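Local coordinates for Ribose/Galactose Isomerase (Vibrio parahaemolyticus, PDB 3ONO) that acts as a ribose-5-phosphate isomerase of the LacAB/RpiB family, interconverting an aldose phosphate and its ketose counterpart, at the interface of chains A and B. Residues are numbered along the deposited sequence; one frame, centred on the assembly and turned at random. Chains: chain A/B, Ribose/Galactose Isomerase.

The interface of chains A and B. Residues chain A 76, 81, 94, 96, 116, 119; chain B 94, 96, 100.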
loop_
_atom_site.group_PDB
_atom_site.type_symbol
_atom_site.label_atom_id
_atom_site.label_comp_id
_atom_site.label_asym_id
_atom_site.label_seq_id
_atom_site.Cartn_x
_atom_site.Cartn_y
_atom_site.Cartn_z
ATOM N N THR A 76 -5.779 10.360 8.574
ATOM C CA THR A 76 -5.873 9.654 7.299
ATOM C C THR A 76 -5.544 10.569 6.117
ATOM O O THR A 76 -5.427 10.085 4.995
ATOM C CB THR A 76 -7.295 9.111 7.057
ATOM O OG1 THR A 76 -8.203 10.215 6.966
ATOM C CG2 THR A 76 -7.737 8.213 8.215
ATOM N N LEU A 81 -7.364 17.105 3.203
ATOM C CA LEU A 81 -7.428 17.159 1.741
ATOM C C LEU A 81 -8.735 17.793 1.271
ATOM O O LEU A 81 -8.760 18.636 0.349
ATOM C CB LEU A 81 -7.300 15.724 1.222
ATOM C CG LEU A 81 -7.745 15.174 -0.121
ATOM C CD1 LEU A 81 -7.388 13.704 -0.097
ATOM C CD2 LEU A 81 -9.222 15.328 -0.384
ATOM N N TYR A 94 -3.718 13.751 -2.470
ATOM C CA TYR A 94 -3.283 12.853 -1.398
ATOM C C TYR A 94 -1.830 12.461 -1.659
ATOM O O TYR A 94 -1.353 12.526 -2.787
ATOM C CB TYR A 94 -4.180 11.593 -1.304
ATOM C CG TYR A 94 -4.073 10.634 -2.476
ATOM C CD1 TYR A 94 -2.984 9.758 -2.588
ATOM C CD2 TYR A 94 -5.052 10.588 -3.472
ATOM C CE1 TYR A 94 -2.857 8.871 -3.676
ATOM C CE2 TYR A 94 -4.940 9.687 -4.563
ATOM C CZ TYR A 94 -3.846 8.842 -4.650
ATOM O OH TYR A 94 -3.716 7.980 -5.719
ATOM N N LEU A 96 0.545 9.280 -0.182
ATOM C CA LEU A 96 0.701 8.174 0.759
ATOM C C LEU A 96 2.018 7.420 0.608
ATOM O O LEU A 96 2.459 6.737 1.529
ATOM C CB LEU A 96 -0.467 7.202 0.595
ATOM C CG LEU A 96 -1.835 7.847 0.834
ATOM C CD1 LEU A 96 -2.914 6.802 0.621
ATOM C CD2 LEU A 96 -1.935 8.444 2.234
ATOM N N ALA A 116 -1.051 11.032 5.350
ATOM C CA ALA A 116 -1.681 10.314 6.462
ATOM C C ALA A 116 -0.614 10.074 7.518
ATOM O O ALA A 116 0.381 9.380 7.254
ATOM C CB ALA A 116 -2.247 8.982 5.966
ATOM N N LYS A 119 -3.025 6.589 10.069
ATOM C CA LYS A 119 -3.417 5.382 9.347
ATOM C C LYS A 119 -2.269 4.938 8.433
ATOM O O LYS A 119 -1.742 5.729 7.651
ATOM C CB LYS A 119 -4.676 5.666 8.534
ATOM C CG LYS A 119 -5.347 4.432 7.945
ATOM C CD LYS A 119 -5.061 4.290 6.489
ATOM C CE LYS A 119 -5.846 3.138 5.895
ATOM N NZ LYS A 119 -5.279 2.832 4.579
ATOM N N TYR B 94 -10.421 9.980 -0.907
ATOM C CA TYR B 94 -9.721 8.973 -1.708
ATOM C C TYR B 94 -10.117 7.590 -1.195
ATOM O O TYR B 94 -10.543 7.440 -0.054
ATOM C CB TYR B 94 -8.184 9.159 -1.649
ATOM C CG TYR B 94 -7.550 8.873 -0.299
ATOM C CD1 TYR B 94 -7.331 7.554 0.125
ATOM C CD2 TYR B 94 -7.159 9.906 0.556
ATOM C CE1 TYR B 94 -6.758 7.266 1.380
ATOM C CE2 TYR B 94 -6.566 9.626 1.815
ATOM C CZ TYR B 94 -6.375 8.311 2.209
ATOM O OH TYR B 94 -5.822 8.029 3.441
ATOM N N LEU B 96 -8.327 3.782 -1.676
ATOM C CA LEU B 96 -7.328 2.949 -2.342
ATOM C C LEU B 96 -7.331 1.496 -1.876
ATOM O O LEU B 96 -6.839 0.613 -2.575
ATOM C CB LEU B 96 -5.941 3.553 -2.125
ATOM C CG LEU B 96 -5.809 4.983 -2.659
ATOM C CD1 LEU B 96 -4.408 5.486 -2.369
ATOM C CD2 LEU B 96 -6.105 5.050 -4.154
ATOM N N ASP B 100 -9.872 2.175 3.895
ATOM C CA ASP B 100 -10.130 3.594 3.573
ATOM C C ASP B 100 -11.621 3.902 3.544
ATOM O O ASP B 100 -12.059 4.976 3.969
ATOM C CB ASP B 100 -9.572 3.981 2.190
ATOM C CG ASP B 100 -8.040 3.960 2.133
ATOM O OD1 ASP B 100 -7.386 4.097 3.185
ATOM O OD2 ASP B 100 -7.488 3.845 1.007
HETATM O O HOH W 1 -4.230 5.542 3.707
#
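B:Tyr94 reaches into chain A and donates its phenol OH to the backbone carbonyl oxygen O of A:Thr76 at 2.6 Å. The oxygen lies at the ring edge, in plane with it, and the hydroxyl approaches in the carbonyl plane with a C=O...O angle of 147°. A water 3.0 Å from the same OH also pairs with NZ of A:Lys119.

The side-chain nitrogen NZ of A:Lys119 forms a salt bridge with B:Asp100, NZ to OD1 2.8 Å, meeting the syn side of the carboxylate but 31° out of its plane. The lysine leaves the backbone with CG opposite N (chi1 -169°) and bends at chi2, which carries NZ over to the aspartate. OD2 accepts the backbone N-H of B:Leu96, N to OD2 2.8 Å, through its anti lone pair; this should restrain rotation of the carboxylate.

Apolar contacts fill the centre. A:Leu96 and B:Leu96 meet tip to tip, CD1 to CD1 3.6 Å, and each CD1 also touches CE1 of the opposing Tyr94. CB of A:Tyr94 and CD1 of A:Leu96 lie over the same face of the B:Tyr94 ring, while CD1 of A:Leu81 meets its edge at CD2, 3.9 Å away.

This two-fold symmetric, homotypic interface of the deposited four-chain assembly may be a subunit contact of the working enzyme. In the alpha-beta-alpha sandwich, Tyr94 ends strand 92-94, Leu96 follows in a loop and Asp100 starts helix 98-108, facing the partner's helix 78-85 and loops after strands 69-74 and 112-116.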